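Local structure of SusD homolog (Bacteroides thetaiotaomicron, 3EHM) at residues R35-G40 and N54-S59; N126-I131 and L339-A344; T137-P142 and N448-W453. The protein probably binds mucin O-glycans at the cell surface as a SusD-like lipoprotein, contributing to glycan utilization by a human gut symbiont. All blocks are in the same frame, centred on the assembly; numbering follows the deposited sequence.

Contact 1. Residues R35-G40 and N54-S59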
loop_
_atom_site.group_PDB
_atom_site.type_symbol
_atom_site.label_atom_id
_atom_site.label_comp_id
_atom_site.label_asym_id
_atom_site.label_seq_id
_atom_site.Cartn_x
_atom_site.Cartn_y
_atom_site.Cartn_z
ATOM N N ARG A 35 -0.790 -14.338 3.527
ATOM C CA ARG A 35 -0.010 -13.479 4.419
ATOM C C ARG A 35 0.506 -12.174 3.813
ATOM O O ARG A 35 0.775 -11.219 4.543
ATOM C CB ARG A 35 1.191 -14.255 4.970
ATOM C CG ARG A 35 0.828 -15.435 5.848
ATOM C CD ARG A 35 0.152 -14.988 7.125
ATOM N NE ARG A 35 -0.115 -16.123 7.999
ATOM C CZ ARG A 35 -0.539 -16.017 9.252
ATOM N NH1 ARG A 35 -0.745 -14.819 9.784
ATOM N NH2 ARG A 35 -0.754 -17.112 9.974
ATOM N N VAL A 36 0.673 -12.134 2.493
ATOM C CA VAL A 36 1.174 -10.924 1.835
ATOM C C VAL A 36 0.412 -9.715 2.372
ATOM O O VAL A 36 1.008 -8.732 2.810
ATOM C CB VAL A 36 1.014 -11.030 0.312
ATOM C CG1 VAL A 36 1.491 -9.745 -0.359
ATOM C CG2 VAL A 36 1.811 -12.227 -0.194
ATOM N N ILE A 37 -0.911 -9.807 2.315
ATOM C CA ILE A 37 -1.815 -8.798 2.847
ATOM C C ILE A 37 -2.789 -9.704 3.597
ATOM O O ILE A 37 -3.517 -10.478 2.977
ATOM C CB ILE A 37 -2.555 -8.026 1.741
ATOM C CG1 ILE A 37 -1.550 -7.262 0.872
ATOM C CG2 ILE A 37 -3.532 -7.044 2.372
ATOM C CD1 ILE A 37 -2.195 -6.397 -0.198
ATOM N N PRO A 38 -2.804 -9.618 4.938
ATOM C CA PRO A 38 -3.646 -10.416 5.839
ATOM C C PRO A 38 -5.080 -10.705 5.428
ATOM O O PRO A 38 -5.893 -9.799 5.305
ATOM C CB PRO A 38 -3.591 -9.641 7.156
ATOM C CG PRO A 38 -2.293 -8.928 7.087
ATOM C CD PRO A 38 -2.236 -8.467 5.664
ATOM N N ILE A 39 -5.373 -11.990 5.244
ATOM C CA ILE A 39 -6.706 -12.457 4.894
ATOM C C ILE A 39 -6.742 -13.947 5.208
ATOM O O ILE A 39 -5.711 -14.622 5.151
ATOM C CB ILE A 39 -7.030 -12.230 3.403
ATOM C CG1 ILE A 39 -8.508 -12.543 3.149
ATOM C CG2 ILE A 39 -6.145 -13.106 2.534
ATOM C CD1 ILE A 39 -9.014 -12.072 1.800
ATOM N N GLY A 40 -7.914 -14.465 5.552
ATOM C CA GLY A 40 -7.989 -15.874 5.881
ATOM C C GLY A 40 -9.354 -16.500 5.728
ATOM O O GLY A 40 -10.323 -15.842 5.342
ATOM N N ASN A 54 -3.909 -3.688 11.703
ATOM C CA ASN A 54 -2.534 -3.351 12.046
ATOM C C ASN A 54 -1.693 -2.931 10.844
ATOM O O ASN A 54 -0.895 -1.997 10.932
ATOM C CB ASN A 54 -1.887 -4.559 12.740
ATOM C CG ASN A 54 -0.435 -4.321 13.114
ATOM O OD1 ASN A 54 0.449 -5.099 12.742
ATOM N ND2 ASN A 54 -0.181 -3.253 13.861
ATOM N N THR A 55 -1.882 -3.605 9.715
ATOM C CA THR A 55 -1.098 -3.300 8.522
ATOM C C THR A 55 -1.690 -2.241 7.597
ATOM O O THR A 55 -0.966 -1.382 7.097
ATOM C CB THR A 55 -0.871 -4.568 7.664
ATOM O OG1 THR A 55 -2.119 -4.996 7.101
ATOM C CG2 THR A 55 -0.301 -5.695 8.510
ATOM N N ASP A 56 -3.003 -2.297 7.388
ATOM C CA ASP A 56 -3.665 -1.392 6.454
ATOM C C ASP A 56 -4.743 -0.419 6.936
ATOM O O ASP A 56 -4.704 0.771 6.618
ATOM C CB ASP A 56 -4.301 -2.218 5.323
ATOM C CG ASP A 56 -3.278 -2.874 4.406
ATOM O OD1 ASP A 56 -2.379 -3.604 4.886
ATOM O OD2 ASP A 56 -3.396 -2.667 3.181
ATOM N N LEU A 57 -5.709 -0.929 7.687
ATOM C CA LEU A 57 -6.852 -0.128 8.099
ATOM C C LEU A 57 -6.735 1.000 9.116
ATOM O O LEU A 57 -7.139 2.122 8.822
ATOM C CB LEU A 57 -7.985 -1.064 8.521
ATOM C CG LEU A 57 -8.259 -2.220 7.556
ATOM C CD1 LEU A 57 -9.539 -2.928 7.986
ATOM C CD2 LEU A 57 -8.393 -1.709 6.120
ATOM N N ILE A 58 -6.211 0.730 10.305
ATOM C CA ILE A 58 -6.136 1.796 11.297
ATOM C C ILE A 58 -4.792 2.509 11.321
ATOM O O ILE A 58 -4.636 3.535 11.983
ATOM C CB ILE A 58 -6.484 1.271 12.711
ATOM C CG1 ILE A 58 -5.317 0.482 13.302
ATOM C CG2 ILE A 58 -7.720 0.375 12.627
ATOM C CD1 ILE A 58 -5.555 0.052 14.744
ATOM N N SER A 59 -3.826 1.974 10.584
ATOM C CA SER A 59 -2.507 2.585 10.515
ATOM C C SER A 59 -2.299 3.313 9.184
ATOM O O SER A 59 -2.811 4.420 8.991
ATOM C CB SER A 59 -1.420 1.523 10.717
ATOM O OG SER A 59 -1.589 0.440 9.816
#
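Thr55 meets Pro38 through a first torsion of 68°, which sets OG1 between its own backbone N and carbonyl carbon while CG2 lies beside the N. Both branches then face the proline ring. This is loop-on-helix packing in the mostly helical SusD fold: the chain leaving helix 23-36 is laid against helix 47-57 at its wider pi-type turn, 54-57. Atoms CD and CG of the proline ring meet the end of the threonine side chain, with Pro38 CD 3.8 Å from Thr55 OG1 and Pro38 CG 4.1 Å from Thr55 CG2. No hydrogen bond crosses between the segments; the side chains of Thr55 and Asp56 bond to each other and, from Asp56, to Arg135. Thr55 OG1 donates to Asp56 OD1 at 2.6 Å, reaching the anti side of the carboxylate, 17° out of its plane. The same OD1 takes a salt bridge from Arg135 of helix 116-140, so two partners grip one buried oxygen and probably favour the charged form of Asp56. Ile37, whose chi1 of -62° sets CG2 opposite the backbone N, adds a looser approach of a methyl to a carboxylate: CG2 lies 4.4 Å from Asp56 OD1.

Contact 2. Residues N126-I131 and L339-A344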
loop_
_atom_site.group_PDB
_atom_site.type_symbol
_atom_site.label_atom_id
_atom_site.label_comp_id
_atom_site.label_asym_id
_atom_site.label_seq_id
_atom_site.Cartn_x
_atom_site.Cartn_y
_atom_site.Cartn_z
ATOM N N ASN A 126 9.449 -17.134 -4.137
ATOM C CA ASN A 126 10.325 -15.988 -3.923
ATOM C C ASN A 126 9.627 -14.678 -4.311
ATOM O O ASN A 126 9.805 -13.655 -3.656
ATOM C CB ASN A 126 11.631 -16.147 -4.722
ATOM C CG ASN A 126 12.596 -17.143 -4.083
ATOM O OD1 ASN A 126 12.501 -17.437 -2.891
ATOM N ND2 ASN A 126 13.542 -17.646 -4.872
ATOM N N ILE A 127 8.836 -14.707 -5.377
ATOM C CA ILE A 127 8.120 -13.508 -5.805
ATOM C C ILE A 127 7.099 -13.117 -4.735
ATOM O O ILE A 127 7.018 -11.955 -4.335
ATOM C CB ILE A 127 7.385 -13.736 -7.144
ATOM C CG1 ILE A 127 8.407 -13.975 -8.260
ATOM C CG2 ILE A 127 6.493 -12.528 -7.466
ATOM C CD1 ILE A 127 7.782 -14.378 -9.590
ATOM N N VAL A 128 6.325 -14.092 -4.268
ATOM C CA VAL A 128 5.330 -13.830 -3.230
ATOM C C VAL A 128 6.018 -13.299 -1.973
ATOM O O VAL A 128 5.532 -12.366 -1.338
ATOM C CB VAL A 128 4.534 -15.104 -2.881
ATOM C CG1 VAL A 128 3.599 -14.837 -1.715
ATOM C CG2 VAL A 128 3.734 -15.553 -4.091
ATOM N N ARG A 129 7.156 -13.889 -1.618
ATOM C CA ARG A 129 7.893 -13.445 -0.440
ATOM C C ARG A 129 8.343 -11.994 -0.608
ATOM O O ARG A 129 8.213 -11.177 0.308
ATOM C CB ARG A 129 9.128 -14.317 -0.216
ATOM C CG ARG A 129 9.871 -13.988 1.072
ATOM C CD ARG A 129 11.297 -14.510 1.057
ATOM N NE ARG A 129 12.145 -13.733 0.155
ATOM C CZ ARG A 129 13.466 -13.854 0.086
ATOM N NH1 ARG A 129 14.094 -14.725 0.863
ATOM N NH2 ARG A 129 14.162 -13.091 -0.746
ATOM N N ASN A 130 8.869 -11.677 -1.785
ATOM C CA ASN A 130 9.355 -10.333 -2.057
ATOM C C ASN A 130 8.267 -9.267 -2.110
ATOM O O ASN A 130 8.514 -8.123 -1.745
ATOM C CB ASN A 130 10.193 -10.325 -3.338
ATOM C CG ASN A 130 11.460 -11.159 -3.201
ATOM O OD1 ASN A 130 12.013 -11.282 -2.107
ATOM N ND2 ASN A 130 11.926 -11.727 -4.306
ATOM N N ILE A 131 7.065 -9.624 -2.550
ATOM C CA ILE A 131 5.985 -8.641 -2.577
ATOM C C ILE A 131 5.662 -8.295 -1.126
ATOM O O ILE A 131 5.407 -7.141 -0.787
ATOM C CB ILE A 131 4.711 -9.193 -3.229
ATOM C CG1 ILE A 131 4.960 -9.480 -4.706
ATOM C CG2 ILE A 131 3.575 -8.175 -3.085
ATOM C CD1 ILE A 131 3.794 -10.169 -5.385
ATOM N N LEU A 339 -8.522 -8.685 -2.319
ATOM C CA LEU A 339 -7.530 -7.751 -1.808
ATOM C C LEU A 339 -6.572 -7.709 -2.989
ATOM O O LEU A 339 -6.281 -8.746 -3.586
ATOM C CB LEU A 339 -6.837 -8.292 -0.556
ATOM C CG LEU A 339 -7.692 -8.241 0.714
ATOM C CD1 LEU A 339 -6.846 -8.621 1.920
ATOM C CD2 LEU A 339 -8.254 -6.840 0.896
ATOM N N TYR A 340 -6.096 -6.521 -3.337
ATOM C CA TYR A 340 -5.226 -6.370 -4.495
ATOM C C TYR A 340 -3.743 -6.200 -4.195
ATOM O O TYR A 340 -3.361 -5.384 -3.359
ATOM C CB TYR A 340 -5.707 -5.179 -5.320
ATOM C CG TYR A 340 -7.156 -5.269 -5.728
ATOM C CD1 TYR A 340 -7.538 -5.978 -6.865
ATOM C CD2 TYR A 340 -8.148 -4.640 -4.978
ATOM C CE1 TYR A 340 -8.871 -6.052 -7.250
ATOM C CE2 TYR A 340 -9.485 -4.709 -5.350
ATOM C CZ TYR A 340 -9.838 -5.413 -6.488
ATOM O OH TYR A 340 -11.156 -5.460 -6.874
ATOM N N TRP A 341 -2.920 -6.973 -4.901
ATOM C CA TRP A 341 -1.466 -6.921 -4.762
ATOM C C TRP A 341 -0.887 -5.951 -5.791
ATOM O O TRP A 341 -0.018 -5.130 -5.477
ATOM C CB TRP A 341 -0.848 -8.298 -5.020
ATOM C CG TRP A 341 -1.068 -9.333 -3.960
ATOM C CD1 TRP A 341 -1.857 -9.233 -2.848
ATOM C CD2 TRP A 341 -0.516 -10.652 -3.944
ATOM N NE1 TRP A 341 -1.830 -10.416 -2.142
ATOM C CE2 TRP A 341 -1.014 -11.303 -2.795
ATOM C CE3 TRP A 341 0.353 -11.349 -4.794
ATOM C CZ2 TRP A 341 -0.673 -12.618 -2.472
ATOM C CZ3 TRP A 341 0.693 -12.656 -4.475
ATOM C CH2 TRP A 341 0.180 -13.278 -3.323
ATOM N N PHE A 342 -1.363 -6.061 -7.028
ATOM C CA PHE A 342 -0.877 -5.196 -8.100
ATOM C C PHE A 342 -1.900 -5.144 -9.230
ATOM O O PHE A 342 -2.353 -6.180 -9.709
ATOM C CB PHE A 342 0.461 -5.728 -8.628
ATOM C CG PHE A 342 1.325 -4.674 -9.274
ATOM C CD1 PHE A 342 0.914 -4.028 -10.435
ATOM C CD2 PHE A 342 2.545 -4.317 -8.708
ATOM C CE1 PHE A 342 1.706 -3.037 -11.023
ATOM C CE2 PHE A 342 3.346 -3.329 -9.287
ATOM C CZ PHE A 342 2.922 -2.688 -10.447
ATOM N N ARG A 343 -2.256 -3.936 -9.659
ATOM C CA ARG A 343 -3.239 -3.780 -10.725
ATOM C C ARG A 343 -2.669 -3.082 -11.946
ATOM O O ARG A 343 -1.690 -2.342 -11.855
ATOM C CB ARG A 343 -4.454 -3.007 -10.214
ATOM C CG ARG A 343 -4.948 -3.493 -8.861
ATOM C CD ARG A 343 -6.345 -2.988 -8.558
ATOM N NE ARG A 343 -7.354 -3.652 -9.381
ATOM C CZ ARG A 343 -8.661 -3.460 -9.254
ATOM N NH1 ARG A 343 -9.121 -2.621 -8.334
ATOM N NH2 ARG A 343 -9.510 -4.111 -10.038
ATOM N N ALA A 344 -3.304 -3.310 -13.092
ATOM C CA ALA A 344 -2.855 -2.720 -14.346
ATOM C C ALA A 344 -2.754 -1.196 -14.299
ATOM O O ALA A 344 -1.825 -0.612 -14.859
ATOM C CB ALA A 344 -3.785 -3.150 -15.481
#
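A classic beta bulge carries the aromatic side chain of this contact: Trp341 and Phe342 both face Ala246 across the two-stranded antiparallel sheet 246-248/339-342, and the chain turns a corner at Trp341. From that corner the indole reaches toward helix 116-140, where Val128 and Ile131, about one turn apart, receive the six-membered part of the ring system. Ile131 makes the nearer approach, its terminal methyl CD1 lying 3.7 Å from Trp341 CE3 and 4.1 Å from Trp341 CZ3. The two side chains run at about a right angle, so the isoleucine meets the indole with the end of its chain. That end is carried there by CG1 lying beside the backbone N (chi1 -65°) and a second torsion that extends the chain (174°). Farther along the ring, Val128 CG1 comes to 4.1 Å from Trp341 CH2 on a slanting path.

Within the TPR-related, helix-rich SusD fold, the contact joins the bulged strand to helix 116-140 through one indole, by apolar packing with no hydrogen bond between the segments. Val36 of helix 23-36 touches both Val128 and Trp341, while Trp200 and Leu203 of helix 197-215 touch Val128 and Ile131, respectively. The polar chemistry of the helix lies on another side. There Arg129 NH2 donates to Asn130 OD1 over 3.1 Å, in the carbonyl plane and on a lone pair, the oxygen lying 2° out of the guanidinium plane. A weak second bond from Arg129 NE reaches the same oxygen, and Tyr145 OH is a further partner of Asn130 OD1.

Contact 3. Residues T137-P142 and N448-W453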
loop_
_atom_site.group_PDB
_atom_site.type_symbol
_atom_site.label_atom_id
_atom_site.label_comp_id
_atom_site.label_asym_id
_atom_site.label_seq_id
_atom_site.Cartn_x
_atom_site.Cartn_y
_atom_site.Cartn_z
ATOM N N THR A 137 10.102 -3.742 4.315
ATOM C CA THR A 137 11.160 -2.741 4.284
ATOM C C THR A 137 10.599 -1.333 4.119
ATOM O O THR A 137 11.124 -0.379 4.689
ATOM C CB THR A 137 12.175 -3.013 3.163
ATOM O OG1 THR A 137 13.177 -1.989 3.182
ATOM C CG2 THR A 137 11.496 -3.032 1.805
ATOM N N ASP A 138 9.525 -1.198 3.353
ATOM C CA ASP A 138 8.927 0.119 3.149
ATOM C C ASP A 138 8.252 0.635 4.411
ATOM O O ASP A 138 7.991 1.831 4.540
ATOM C CB ASP A 138 7.931 0.084 1.990
ATOM C CG ASP A 138 8.617 -0.081 0.648
ATOM O OD1 ASP A 138 9.851 0.122 0.592
ATOM O OD2 ASP A 138 7.932 -0.400 -0.349
ATOM N N VAL A 139 7.976 -0.270 5.345
ATOM C CA VAL A 139 7.350 0.112 6.599
ATOM C C VAL A 139 8.384 0.335 7.712
ATOM O O VAL A 139 8.296 1.319 8.437
ATOM C CB VAL A 139 6.330 -0.957 7.058
ATOM C CG1 VAL A 139 5.950 -0.735 8.516
ATOM C CG2 VAL A 139 5.086 -0.884 6.180
ATOM N N PHE A 140 9.361 -0.565 7.835
ATOM C CA PHE A 140 10.385 -0.455 8.885
ATOM C C PHE A 140 11.739 0.094 8.432
ATOM O O PHE A 140 12.470 0.697 9.228
ATOM C CB PHE A 140 10.656 -1.818 9.536
ATOM C CG PHE A 140 9.496 -2.388 10.306
ATOM C CD1 PHE A 140 8.620 -3.284 9.705
ATOM C CD2 PHE A 140 9.301 -2.058 11.645
ATOM C CE1 PHE A 140 7.568 -3.848 10.422
ATOM C CE2 PHE A 140 8.248 -2.617 12.373
ATOM C CZ PHE A 140 7.380 -3.517 11.758
ATOM N N GLY A 141 12.080 -0.133 7.166
ATOM C CA GLY A 141 13.369 0.298 6.655
ATOM C C GLY A 141 14.270 -0.924 6.529
ATOM O O GLY A 141 14.079 -1.736 5.624
ATOM N N PRO A 142 15.261 -1.092 7.421
ATOM C CA PRO A 142 16.171 -2.244 7.376
ATOM C C PRO A 142 15.434 -3.522 7.767
ATOM O O PRO A 142 14.604 -3.503 8.669
ATOM C CB PRO A 142 17.237 -1.899 8.421
ATOM C CG PRO A 142 17.129 -0.405 8.580
ATOM C CD PRO A 142 15.655 -0.159 8.489
ATOM N N ASN A 448 -5.160 -0.309 -1.407
ATOM C CA ASN A 448 -3.792 -0.731 -1.082
ATOM C C ASN A 448 -3.100 0.395 -0.301
ATOM O O ASN A 448 -2.297 1.151 -0.854
ATOM C CB ASN A 448 -3.017 -1.025 -2.366
ATOM C CG ASN A 448 -1.757 -1.833 -2.116
ATOM O OD1 ASN A 448 -1.169 -1.780 -1.032
ATOM N ND2 ASN A 448 -1.328 -2.577 -3.127
ATOM N N ALA A 449 -3.417 0.485 0.987
ATOM C CA ALA A 449 -2.886 1.523 1.871
ATOM C C ALA A 449 -1.372 1.603 2.044
ATOM O O ALA A 449 -0.805 2.697 2.027
ATOM C CB ALA A 449 -3.547 1.402 3.243
ATOM N N VAL A 450 -0.709 0.467 2.233
ATOM C CA VAL A 450 0.738 0.495 2.430
ATOM C C VAL A 450 1.468 1.127 1.249
ATOM O O VAL A 450 2.344 1.973 1.440
ATOM C CB VAL A 450 1.312 -0.921 2.682
ATOM C CG1 VAL A 450 2.832 -0.850 2.839
ATOM C CG2 VAL A 450 0.695 -1.509 3.944
ATOM N N GLU A 451 1.110 0.724 0.031
ATOM C CA GLU A 451 1.758 1.274 -1.160
ATOM C C GLU A 451 1.505 2.781 -1.260
ATOM O O GLU A 451 2.405 3.546 -1.584
ATOM C CB GLU A 451 1.242 0.563 -2.415
ATOM C CG GLU A 451 1.900 0.983 -3.726
ATOM C CD GLU A 451 3.409 0.778 -3.745
ATOM O OE1 GLU A 451 3.912 -0.126 -3.040
ATOM O OE2 GLU A 451 4.091 1.514 -4.491
ATOM N N ALA A 452 0.278 3.205 -0.971
ATOM C CA ALA A 452 -0.065 4.621 -1.031
ATOM C C ALA A 452 0.714 5.407 0.022
ATOM O O ALA A 452 1.159 6.527 -0.226
ATOM C CB ALA A 452 -1.557 4.800 -0.823
ATOM N N TRP A 453 0.868 4.812 1.200
ATOM C CA TRP A 453 1.596 5.444 2.290
ATOM C C TRP A 453 3.078 5.554 1.927
ATOM O O TRP A 453 3.723 6.559 2.211
ATOM C CB TRP A 453 1.411 4.628 3.572
ATOM C CG TRP A 453 2.152 5.159 4.749
ATOM C CD1 TRP A 453 2.367 6.472 5.063
ATOM C CD2 TRP A 453 2.729 4.394 5.808
ATOM N NE1 TRP A 453 3.042 6.570 6.256
ATOM C CE2 TRP A 453 3.277 5.309 6.737
ATOM C CE3 TRP A 453 2.835 3.021 6.068
ATOM C CZ2 TRP A 453 3.922 4.896 7.905
ATOM C CZ3 TRP A 453 3.478 2.609 7.236
ATOM C CH2 TRP A 453 4.012 3.547 8.138
#
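Buried helix-to-helix packing near the centre of the chain joins the C-terminal end of helix 116-140 to the first turns of helix 449-459. Val139 supplies the apolar link, and one methyl, CG2, does all the close touching. It lies 4.0 Å from Val450 CG1 and 4.0 Å from Trp453 CZ3, two residues that stand about one turn apart on the second helix. Each of these side chains meets the valine at about a right angle. In Trp453, CG lies opposite the backbone N (chi1 178°), and the six-membered part of the indole comes to the methyl. The other end of the indole is held separately, NE1 donating to the backbone oxygen of Pro486.

In the SusD fold this packing brings together helices more than 300 residues apart in the chain, and Phe95 of helix 85-110 touches both valines. Beside the methyl contact lies a pair of acids: Asp138 OD2 and Glu451 OE1 are 4.8 Å apart, too far to touch. Arg214 forms salt bridges with both residues, which probably offsets the repulsion between like charges and favours both carboxylates in their charged form. Tyr164 OH and Trp521 NE1 bind the other oxygen of Asp138.

Just past the end of helix 116-140, Gly141 has a positive phi (105°), part of a backbone conformation that suits glycine. Thr137 OG1 donates back to Gly141 O at 2.6 Å, tilted 17° from the carbonyl plane, tying the last helical turn to the residue that leaves it.

Overall arrangement
All three contacts are buried, none lies at the surface, and none has a hydrogen bond between its paired segments. Contacts 2 and 3 share helix 116-140, using different parts of it, one against a bulged strand and the other against a second helix. Contact 1 reaches the same helix through a charge pair. It also borders both neighbours: Ile37 CD1 lies 3.5 Å from Tyr340 O, and Thr55 O lies 3.6 Å from Val450 CG2. Chemistry varies with place: contact 1 sets a proline against a threonine hydroxyl, contact 2 is aliphatic-on-indole packing, and contact 3, closest to the centre of the chain, sets similar packing beside two acids that share salt bridges to Arg214.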